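PDB 3E57: nudix hydrolase domain-containing protein from Thermotoga maritima, which is of unknown function but, as a member of the Nudix family, probably hydrolyses a nucleoside diphosphate linked to another group. Local coordinates for residues 16-24 / 104-112; 130-141 / 159-170. All coordinates share one frame; numbering follows the deposited sequence.

Contact 1 of 2, residues 16-24 / 104-112; sequences ERILVVKTE and GGHVREGDG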
loop_
_atom_site.group_PDB
_atom_site.type_symbol
_atom_site.label_atom_id
_atom_site.label_comp_id
_atom_site.label_asym_id
_atom_site.label_seq_id
_atom_site.Cartn_x
_atom_site.Cartn_y
_atom_site.Cartn_z
ATOM N N GLU B 16 17.194 -4.883 -26.060
ATOM C CA GLU B 16 16.047 -4.162 -25.442
ATOM C C GLU B 16 16.519 -3.212 -24.331
ATOM O O GLU B 16 16.731 -3.634 -23.190
ATOM C CB GLU B 16 15.033 -5.176 -24.894
ATOM C CG GLU B 16 13.762 -4.559 -24.298
ATOM C CD GLU B 16 12.812 -5.588 -23.706
ATOM O OE1 GLU B 16 13.164 -6.787 -23.678
ATOM O OE2 GLU B 16 11.710 -5.194 -23.258
ATOM N N ARG B 17 16.689 -1.934 -24.671
ATOM C CA ARG B 17 16.953 -0.895 -23.672
ATOM C C ARG B 17 15.619 -0.321 -23.206
ATOM O O ARG B 17 14.783 0.054 -24.032
ATOM C CB ARG B 17 17.824 0.224 -24.242
ATOM C CG ARG B 17 19.248 -0.217 -24.600
ATOM C CD ARG B 17 20.295 0.665 -23.926
ATOM N NE ARG B 17 20.188 2.064 -24.335
ATOM C CZ ARG B 17 20.714 3.089 -23.665
ATOM N NH1 ARG B 17 21.408 2.895 -22.547
ATOM N NH2 ARG B 17 20.552 4.325 -24.119
ATOM N N ILE B 18 15.434 -0.227 -21.893
ATOM C CA ILE B 18 14.117 0.103 -21.330
ATOM C C ILE B 18 14.127 1.281 -20.355
ATOM O O ILE B 18 15.163 1.610 -19.785
ATOM C CB ILE B 18 13.440 -1.140 -20.682
ATOM C CG1 ILE B 18 14.367 -1.870 -19.697
ATOM C CG2 ILE B 18 12.987 -2.106 -21.760
ATOM C CD1 ILE B 18 14.503 -1.224 -18.351
ATOM N N LEU B 19 12.961 1.912 -20.182
ATOM C CA LEU B 19 12.833 3.124 -19.373
ATOM C C LEU B 19 12.995 2.826 -17.885
ATOM O O LEU B 19 12.333 1.934 -17.329
ATOM C CB LEU B 19 11.479 3.812 -19.618
ATOM C CG LEU B 19 11.185 5.139 -18.898
ATOM C CD1 LEU B 19 12.159 6.229 -19.331
ATOM C CD2 LEU B 19 9.750 5.580 -19.147
ATOM N N VAL B 20 13.870 3.601 -17.249
ATOM C CA VAL B 20 14.131 3.490 -15.823
ATOM C C VAL B 20 14.233 4.873 -15.195
ATOM O O VAL B 20 14.376 5.866 -15.897
ATOM C CB VAL B 20 15.432 2.698 -15.556
ATOM C CG1 VAL B 20 15.293 1.276 -16.057
ATOM C CG2 VAL B 20 16.652 3.383 -16.218
ATOM N N VAL B 21 14.121 4.927 -13.871
ATOM C CA VAL B 21 14.482 6.111 -13.097
ATOM C C VAL B 21 15.358 5.676 -11.932
ATOM O O VAL B 21 15.299 4.529 -11.510
ATOM C CB VAL B 21 13.252 6.866 -12.548
ATOM C CG1 VAL B 21 12.431 7.445 -13.677
ATOM C CG2 VAL B 21 12.400 5.953 -11.666
ATOM N N LYS B 22 16.197 6.584 -11.441
ATOM C CA LYS B 22 16.981 6.322 -10.238
ATOM C C LYS B 22 16.018 6.294 -9.062
ATOM O O LYS B 22 15.117 7.124 -8.978
ATOM C CB LYS B 22 18.061 7.392 -10.018
ATOM C CG LYS B 22 19.174 7.391 -11.064
ATOM C CD LYS B 22 20.446 8.131 -10.589
ATOM C CE LYS B 22 20.203 9.615 -10.277
ATOM N NZ LYS B 22 21.496 10.381 -10.078
ATOM N N THR B 23 16.203 5.330 -8.168
ATOM C CA THR B 23 15.377 5.227 -6.981
ATOM C C THR B 23 15.479 6.501 -6.143
ATOM O O THR B 23 14.469 6.986 -5.633
ATOM C CB THR B 23 15.755 3.988 -6.148
ATOM O OG1 THR B 23 15.659 2.817 -6.967
ATOM C CG2 THR B 23 14.829 3.836 -4.960
ATOM N N GLU B 24 16.678 7.072 -6.031
ATOM C CA GLU B 24 16.845 8.316 -5.269
ATOM C C GLU B 24 16.006 9.464 -5.843
ATOM O O GLU B 24 15.416 10.233 -5.082
ATOM C CB GLU B 24 18.325 8.720 -5.133
ATOM C CG GLU B 24 19.056 9.030 -6.433
ATOM C CD GLU B 24 20.521 9.413 -6.199
ATOM O OE1 GLU B 24 20.770 10.478 -5.587
ATOM O OE2 GLU B 24 21.418 8.649 -6.633
ATOM N N GLY B 104 0.911 -5.406 -17.861
ATOM C CA GLY B 104 2.062 -4.536 -17.791
ATOM C C GLY B 104 3.165 -4.933 -18.738
ATOM O O GLY B 104 3.222 -6.069 -19.206
ATOM N N GLY B 105 4.042 -3.982 -19.025
ATOM C CA GLY B 105 5.259 -4.274 -19.764
ATOM C C GLY B 105 6.244 -3.141 -19.638
ATOM O O GLY B 105 5.917 -2.096 -19.103
ATOM N N HIS B 106 7.446 -3.345 -20.156
ATOM C CA HIS B 106 8.487 -2.325 -20.110
ATOM C C HIS B 106 8.289 -1.290 -21.210
ATOM O O HIS B 106 7.669 -1.574 -22.236
ATOM C CB HIS B 106 9.860 -2.978 -20.231
ATOM C CG HIS B 106 10.226 -3.809 -19.044
ATOM N ND1 HIS B 106 9.807 -5.115 -18.892
ATOM C CD2 HIS B 106 10.956 -3.516 -17.941
ATOM C CE1 HIS B 106 10.272 -5.593 -17.752
ATOM N NE2 HIS B 106 10.976 -4.645 -17.157
ATOM N N VAL B 107 8.800 -0.085 -20.984
ATOM C CA VAL B 107 8.843 0.923 -22.036
ATOM C C VAL B 107 10.208 0.800 -22.710
ATOM O O VAL B 107 11.232 0.794 -22.035
ATOM C CB VAL B 107 8.627 2.341 -21.471
ATOM C CG1 VAL B 107 8.795 3.395 -22.565
ATOM C CG2 VAL B 107 7.242 2.437 -20.816
ATOM N N ARG B 108 10.204 0.683 -24.036
ATOM C CA ARG B 108 11.433 0.468 -24.803
ATOM C C ARG B 108 11.933 1.779 -25.379
ATOM O O ARG B 108 11.148 2.656 -25.735
ATOM C CB ARG B 108 11.191 -0.510 -25.947
ATOM C CG ARG B 108 10.727 -1.890 -25.514
ATOM C CD ARG B 108 10.257 -2.684 -26.717
ATOM N NE ARG B 108 9.660 -3.965 -26.352
ATOM C CZ ARG B 108 8.867 -4.687 -27.147
ATOM N NH1 ARG B 108 8.547 -4.264 -28.368
ATOM N NH2 ARG B 108 8.375 -5.842 -26.709
ATOM N N GLU B 109 13.250 1.893 -25.493
ATOM C CA GLU B 109 13.891 3.094 -26.051
ATOM C C GLU B 109 13.357 3.505 -27.425
ATOM O O GLU B 109 13.287 4.701 -27.736
ATOM C CB GLU B 109 15.402 2.882 -26.132
ATOM C CG GLU B 109 16.181 4.159 -26.386
ATOM C CD GLU B 109 17.671 3.971 -26.215
ATOM O OE1 GLU B 109 18.145 2.821 -26.338
ATOM O OE2 GLU B 109 18.362 4.980 -25.958
ATOM N N GLY B 110 12.987 2.515 -28.235
ATOM C CA GLY B 110 12.444 2.752 -29.564
ATOM C C GLY B 110 10.980 3.148 -29.608
ATOM O O GLY B 110 10.437 3.366 -30.686
ATOM N N ASP B 111 10.330 3.236 -28.448
ATOM C CA ASP B 111 8.929 3.644 -28.399
ATOM C C ASP B 111 8.760 5.141 -28.609
ATOM O O ASP B 111 7.700 5.577 -29.057
ATOM C CB ASP B 111 8.286 3.246 -27.065
ATOM C CG ASP B 111 8.114 1.749 -26.919
ATOM O OD1 ASP B 111 7.865 1.059 -27.933
ATOM O OD2 ASP B 111 8.201 1.265 -25.770
ATOM N N GLY B 112 9.781 5.928 -28.272
ATOM C CA GLY B 112 9.720 7.369 -28.500
ATOM C C GLY B 112 11.021 8.129 -28.306
ATOM O O GLY B 112 12.006 7.593 -27.786
HETATM O O HOH W 1 10.360 0.244 -18.673
#

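Contact 2 of 2, residues 130-141 / 159-170; sequences EVDVSLRELEFL and LFLGRGKFFSVK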
loop_
_atom_site.group_PDB
_atom_site.type_symbol
_atom_site.label_atom_id
_atom_site.label_comp_id
_atom_site.label_asym_id
_atom_site.label_seq_id
_atom_site.Cartn_x
_atom_site.Cartn_y
_atom_site.Cartn_z
ATOM N N GLU B 130 -0.742 -7.864 -25.866
ATOM C CA GLU B 130 -1.357 -8.904 -25.037
ATOM C C GLU B 130 -2.821 -9.132 -25.372
ATOM O O GLU B 130 -3.299 -10.260 -25.316
ATOM C CB GLU B 130 -1.248 -8.547 -23.554
ATOM C CG GLU B 130 0.151 -8.172 -23.091
ATOM C CD GLU B 130 0.849 -9.278 -22.316
ATOM O OE1 GLU B 130 0.997 -9.130 -21.082
ATOM O OE2 GLU B 130 1.251 -10.290 -22.936
ATOM N N VAL B 131 -3.546 -8.069 -25.696
ATOM C CA VAL B 131 -4.985 -8.185 -25.863
ATOM C C VAL B 131 -5.501 -7.361 -27.026
ATOM O O VAL B 131 -4.922 -6.329 -27.365
ATOM C CB VAL B 131 -5.720 -7.732 -24.588
ATOM C CG1 VAL B 131 -5.358 -8.646 -23.408
ATOM C CG2 VAL B 131 -5.392 -6.282 -24.273
ATOM N N ASP B 132 -6.602 -7.828 -27.615
ATOM C CA ASP B 132 -7.342 -7.063 -28.609
ATOM C C ASP B 132 -8.500 -6.354 -27.912
ATOM O O ASP B 132 -9.486 -6.975 -27.512
ATOM C CB ASP B 132 -7.850 -7.975 -29.734
ATOM C CG ASP B 132 -8.448 -7.202 -30.898
ATOM O OD1 ASP B 132 -8.270 -5.960 -30.978
ATOM O OD2 ASP B 132 -9.100 -7.848 -31.747
ATOM N N VAL B 133 -8.347 -5.045 -27.752
ATOM C CA VAL B 133 -9.329 -4.211 -27.078
ATOM C C VAL B 133 -9.462 -2.884 -27.809
ATOM O O VAL B 133 -8.549 -2.462 -28.515
ATOM C CB VAL B 133 -8.908 -3.919 -25.615
ATOM C CG1 VAL B 133 -8.652 -5.212 -24.879
ATOM C CG2 VAL B 133 -7.658 -3.052 -25.589
ATOM N N SER B 134 -10.602 -2.230 -27.636
ATOM C CA SER B 134 -10.775 -0.865 -28.098
ATOM C C SER B 134 -11.122 0.040 -26.911
ATOM O O SER B 134 -12.243 0.024 -26.424
ATOM C CB SER B 134 -11.865 -0.813 -29.164
ATOM O OG SER B 134 -12.085 0.514 -29.566
ATOM N N LEU B 135 -10.158 0.838 -26.466
ATOM C CA LEU B 135 -10.264 1.555 -25.186
ATOM C C LEU B 135 -10.589 3.036 -25.352
ATOM O O LEU B 135 -9.909 3.732 -26.112
ATOM C CB LEU B 135 -8.959 1.406 -24.396
ATOM C CG LEU B 135 -8.582 -0.018 -23.973
ATOM C CD1 LEU B 135 -7.351 -0.005 -23.088
ATOM C CD2 LEU B 135 -9.729 -0.717 -23.262
ATOM N N ARG B 136 -11.633 3.495 -24.650
ATOM C CA ARG B 136 -11.998 4.917 -24.571
ATOM C C ARG B 136 -10.929 5.698 -23.822
ATOM O O ARG B 136 -9.981 6.219 -24.412
ATOM C CB ARG B 136 -13.321 5.126 -23.806
ATOM C CG ARG B 136 -14.595 5.019 -24.583
ATOM C CD ARG B 136 -15.370 3.720 -24.324
ATOM N NE ARG B 136 -15.068 2.701 -25.330
ATOM C CZ ARG B 136 -15.793 1.608 -25.563
ATOM N NH1 ARG B 136 -16.893 1.345 -24.866
ATOM N NH2 ARG B 136 -15.404 0.766 -26.515
ATOM N N GLU B 137 -11.100 5.777 -22.501
ATOM C CA GLU B 137 -10.183 6.506 -21.641
ATOM C C GLU B 137 -9.188 5.531 -21.089
ATOM O O GLU B 137 -9.559 4.428 -20.661
ATOM C CB GLU B 137 -10.919 7.199 -20.484
ATOM C CG GLU B 137 -11.471 8.584 -20.830
ATOM C CD GLU B 137 -11.256 9.627 -19.729
ATOM O OE1 GLU B 137 -11.240 9.254 -18.530
ATOM O OE2 GLU B 137 -11.115 10.831 -20.071
ATOM N N LEU B 138 -7.915 5.905 -21.155
ATOM C CA LEU B 138 -6.968 5.429 -20.163
ATOM C C LEU B 138 -7.004 6.490 -19.084
ATOM O O LEU B 138 -6.684 7.658 -19.326
ATOM C CB LEU B 138 -5.555 5.250 -20.717
ATOM C CG LEU B 138 -5.294 4.006 -21.572
ATOM C CD1 LEU B 138 -3.811 3.639 -21.520
ATOM C CD2 LEU B 138 -6.144 2.820 -21.132
ATOM N N GLU B 139 -7.457 6.095 -17.904
ATOM C CA GLU B 139 -7.507 6.993 -16.770
ATOM C C GLU B 139 -6.318 6.626 -15.917
ATOM O O GLU B 139 -6.263 5.515 -15.411
ATOM C CB GLU B 139 -8.811 6.791 -15.996
ATOM C CG GLU B 139 -9.006 7.773 -14.830
ATOM C CD GLU B 139 -10.220 7.450 -13.953
ATOM O OE1 GLU B 139 -11.023 6.552 -14.309
ATOM O OE2 GLU B 139 -10.362 8.095 -12.890
ATOM N N PHE B 140 -5.357 7.532 -15.777
ATOM C CA PHE B 140 -4.234 7.293 -14.882
ATOM C C PHE B 140 -4.709 7.370 -13.427
ATOM O O PHE B 140 -5.334 8.350 -13.032
ATOM C CB PHE B 140 -3.139 8.322 -15.136
ATOM C CG PHE B 140 -1.963 8.217 -14.194
ATOM C CD1 PHE B 140 -1.065 7.175 -14.288
ATOM C CD2 PHE B 140 -1.762 9.171 -13.214
ATOM C CE1 PHE B 140 0.021 7.098 -13.437
ATOM C CE2 PHE B 140 -0.676 9.103 -12.359
ATOM C CZ PHE B 140 0.211 8.074 -12.467
ATOM N N LEU B 141 -4.417 6.333 -12.639
ATOM C CA LEU B 141 -4.821 6.297 -11.240
ATOM C C LEU B 141 -3.694 6.678 -10.294
ATOM O O LEU B 141 -3.913 7.393 -9.333
ATOM C CB LEU B 141 -5.372 4.914 -10.874
ATOM C CG LEU B 141 -6.561 4.394 -11.681
ATOM C CD1 LEU B 141 -7.046 3.068 -11.086
ATOM C CD2 LEU B 141 -7.688 5.407 -11.719
ATOM N N LEU B 159 -0.259 2.814 -12.731
ATOM C CA LEU B 159 -1.553 2.153 -12.809
ATOM C C LEU B 159 -2.598 2.976 -13.554
ATOM O O LEU B 159 -2.869 4.130 -13.196
ATOM C CB LEU B 159 -2.064 1.877 -11.407
ATOM C CG LEU B 159 -3.438 1.214 -11.267
ATOM C CD1 LEU B 159 -3.481 -0.154 -11.975
ATOM C CD2 LEU B 159 -3.762 1.085 -9.766
ATOM N N PHE B 160 -3.188 2.354 -14.572
ATOM C CA PHE B 160 -4.280 2.927 -15.339
ATOM C C PHE B 160 -5.481 2.028 -15.315
ATOM O O PHE B 160 -5.351 0.807 -15.223
ATOM C CB PHE B 160 -3.895 3.074 -16.814
ATOM C CG PHE B 160 -2.753 3.986 -17.055
ATOM C CD1 PHE B 160 -2.969 5.301 -17.445
ATOM C CD2 PHE B 160 -1.455 3.537 -16.902
ATOM C CE1 PHE B 160 -1.910 6.147 -17.655
ATOM C CE2 PHE B 160 -0.394 4.381 -17.112
ATOM C CZ PHE B 160 -0.623 5.684 -17.496
ATOM N N LEU B 161 -6.649 2.650 -15.447
ATOM C CA LEU B 161 -7.898 1.970 -15.726
ATOM C C LEU B 161 -8.259 2.278 -17.182
ATOM O O LEU B 161 -8.445 3.446 -17.551
ATOM C CB LEU B 161 -8.984 2.498 -14.806
ATOM C CG LEU B 161 -10.397 1.984 -15.022
ATOM C CD1 LEU B 161 -10.449 0.463 -14.950
ATOM C CD2 LEU B 161 -11.322 2.619 -13.996
ATOM N N GLY B 162 -8.332 1.246 -18.008
ATOM C CA GLY B 162 -8.719 1.426 -19.412
ATOM C C GLY B 162 -10.120 0.892 -19.591
ATOM O O GLY B 162 -10.353 -0.295 -19.379
ATOM N N ARG B 163 -11.063 1.751 -19.961
ATOM C CA ARG B 163 -12.427 1.298 -20.202
ATOM C C ARG B 163 -12.653 1.175 -21.710
ATOM O O ARG B 163 -12.265 2.063 -22.470
ATOM C CB ARG B 163 -13.452 2.254 -19.596
ATOM C CG ARG B 163 -13.482 2.328 -18.066
ATOM C CD ARG B 163 -14.715 3.140 -17.646
ATOM N NE ARG B 163 -14.881 3.328 -16.200
ATOM C CZ ARG B 163 -14.346 4.323 -15.493
ATOM N NH1 ARG B 163 -13.558 5.235 -16.062
ATOM N NH2 ARG B 163 -14.587 4.399 -14.190
ATOM N N GLY B 164 -13.277 0.085 -22.138
ATOM C CA GLY B 164 -13.520 -0.111 -23.563
ATOM C C GLY B 164 -14.265 -1.378 -23.918
ATOM O O GLY B 164 -15.076 -1.878 -23.137
ATOM N N LYS B 165 -14.001 -1.880 -25.116
ATOM C CA LYS B 165 -14.528 -3.155 -25.546
ATOM C C LYS B 165 -13.354 -4.106 -25.548
ATOM O O LYS B 165 -12.310 -3.790 -26.116
ATOM C CB LYS B 165 -15.144 -3.057 -26.957
ATOM C CG LYS B 165 -16.044 -4.246 -27.322
ATOM C CD LYS B 165 -17.526 -4.009 -26.944
ATOM C CE LYS B 165 -18.193 -5.279 -26.382
ATOM N NZ LYS B 165 -18.158 -6.456 -27.300
ATOM N N PHE B 166 -13.514 -5.243 -24.881
ATOM C CA PHE B 166 -12.528 -6.311 -24.905
ATOM C C PHE B 166 -13.004 -7.367 -25.891
ATOM O O PHE B 166 -14.163 -7.760 -25.857
ATOM C CB PHE B 166 -12.360 -6.946 -23.516
ATOM C CG PHE B 166 -11.488 -8.163 -23.520
ATOM C CD1 PHE B 166 -10.108 -8.042 -23.424
ATOM C CD2 PHE B 166 -12.039 -9.430 -23.652
ATOM C CE1 PHE B 166 -9.301 -9.159 -23.457
ATOM C CE2 PHE B 166 -11.231 -10.548 -23.680
ATOM C CZ PHE B 166 -9.862 -10.412 -23.585
ATOM N N PHE B 167 -12.104 -7.832 -26.754
ATOM C CA PHE B 167 -12.448 -8.840 -27.762
ATOM C C PHE B 167 -11.808 -10.177 -27.447
ATOM O O PHE B 167 -12.504 -11.193 -27.381
ATOM C CB PHE B 167 -12.035 -8.371 -29.156
ATOM C CG PHE B 167 -12.730 -7.121 -29.593
ATOM C CD1 PHE B 167 -14.075 -7.149 -29.939
ATOM C CD2 PHE B 167 -12.048 -5.912 -29.647
ATOM C CE1 PHE B 167 -14.729 -5.994 -30.337
ATOM C CE2 PHE B 167 -12.690 -4.752 -30.044
ATOM C CZ PHE B 167 -14.038 -4.791 -30.391
ATOM N N SER B 168 -10.492 -10.178 -27.246
ATOM C CA SER B 168 -9.768 -11.407 -26.926
ATOM C C SER B 168 -8.330 -11.150 -26.482
ATOM O O SER B 168 -7.824 -10.031 -26.575
ATOM C CB SER B 168 -9.732 -12.333 -28.148
ATOM O OG SER B 168 -8.907 -11.790 -29.168
ATOM N N VAL B 169 -7.676 -12.209 -26.015
ATOM C CA VAL B 169 -6.239 -12.168 -25.759
ATOM C C VAL B 169 -5.520 -12.484 -27.070
ATOM O O VAL B 169 -6.019 -13.259 -27.889
ATOM C CB VAL B 169 -5.804 -13.137 -24.616
ATOM C CG1 VAL B 169 -6.630 -12.881 -23.369
ATOM C CG2 VAL B 169 -5.900 -14.603 -25.039
ATOM N N LYS B 170 -4.367 -11.861 -27.282
ATOM C CA LYS B 170 -3.595 -12.090 -28.506
ATOM C C LYS B 170 -3.099 -13.527 -28.538
ATOM O O LYS B 170 -3.205 -14.198 -29.564
ATOM C CB LYS B 170 -2.417 -11.105 -28.628
ATOM C CG LYS B 170 -2.567 -9.971 -29.676
ATOM C CD LYS B 170 -4.011 -9.529 -29.945
ATOM C CE LYS B 170 -4.124 -8.050 -30.343
ATOM N NZ LYS B 170 -2.905 -7.454 -30.958
#

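Contact 1 of 2, residues 16-24 / 104-112
Arg-17 grips the carboxylate of Glu-109 side-on with two nitrogens, one to each oxygen: NE lies 3.0 Å from Glu-109 OE1, and Arg-17 NH2 reaches Glu-109 OE2 at 2.9 Å. The fit is twisted, the guanidinium and carboxylate planes standing 52° apart. OE1 is met from above the carboxylate plane, OE2 on its syn side but also well out of that plane. Arg-17 bends at its second and third torsions, which lays the guanidinium alongside the extended chain of Glu-109, the two pointing the same way. An alanine in place of Glu-109 removes both acceptors, and the guanidinium of Arg-17 is then likely to swing loose, its charge without this mate and still near that of Arg-55. A second ion pair, Glu-16 with Arg-108, is long.

Backbone bonds flank the pairing of Ile-18 with Arg-108. Glu-109 N donates to Arg-17 O at 2.8 Å, and Leu-19 N to Val-107 O, also at 2.8 Å. One water bridges Leu-19 O and Val-107 N, continuing the link where the chains diverge. Within the loop, Asp-111 OD2 accepts from Arg-108 N at 2.7 Å, while OD1 pairs with Arg-125.

The apolar contacts are close. Leu-19 CB sits 3.7 Å from Val-107 CB, the two side chains running alongside, with Ala-118 and Phe-119 of helix 115-130 also against Val-107. Ile-18 CG2 presses on His-106 CB at 3.6 Å; the imidazole NE2 bonds to Gln-68.

Gly-Gly-His-Val-Arg-Glu-Gly-Asp leading into helix 115-130 is consistent with the start of a Nudix box, here held against strand 17-22.

Contact 2 of 2, residues 130-141 / 159-170
Phe-140 drives the edge of its ring at the face of Phe-160 in a T-shaped pair, centroids 5.2 Å apart and planes at 61°. Atom CD1 of Phe-140 comes in over that face toward the rim; with CG anti to the backbone N (chi1 176°), the ring leans across its strand neighbour. Phe-41 packs on both rings. The Phe-166 ring takes Val-131 CG1 at its edge, 4.0 Å from CE1, and Val-133 CG1 obliquely at 3.5 Å from Phe-166 CD1. Phe-167 turns its edge to the Asp-132 backbone. Over the centre of the Arg-136 guanidinium lies Gly-164 CA, 3.5 Å from Arg-136 CZ; Leu-161 CD2 covers one face of the Arg-163 guanidinium.

These groups decorate two antiparallel ladders, 131-135 with 165-169 and 137-141 with 159-163, part of the curled mixed sheet of the Nudix fold. Both chains turn a corner, at Arg-136 and Gly-164, where the register also slips. A classic bulge sets Phe-167 and Ser-168 opposite Asp-132: its O accepts Phe-167 N at 2.9 Å and, weakly, Ser-168 N. Beyond the corner, Glu-139 and Leu-161 form a hydrogen-bonded pair, Glu-139 N donating to Leu-161 O at 2.8 Å with an almost straight bond.

Leu-138 CD2 rests on Gly-162 CA at 3.4 Å, on the side that carries Phe-160 and meets Leu-123 of helix 115-130. On the other side, Leu-141 and Leu-161 pack against Leu-203 of helix 194-206. There too, Arg-163 NH1 reaches Glu-139 OE1 in a weak, bent hydrogen bond within a salt bridge, the carboxylate and guanidinium planes 24° apart.

In the fold
From the N terminus, 79 residues, among them strands 53-56, 66-77 and 80-85, separate segment 16-24 from the loop 104-112 that returns to it and closes contact 1. Helix 115-130 then carries the chain from that loop straight into contact 2, a much tighter closure in which 17 residues separate the segments 130-141 and 159-170. The two are in series, neither nesting nor crossing, with centres about 21 Å apart. They meet loosely where Gly-104 packs near Glu-130, at the far end of the helix. Strand 66-77 joins them more firmly, pairing antiparallel with 17-22 and parallel with 155-163.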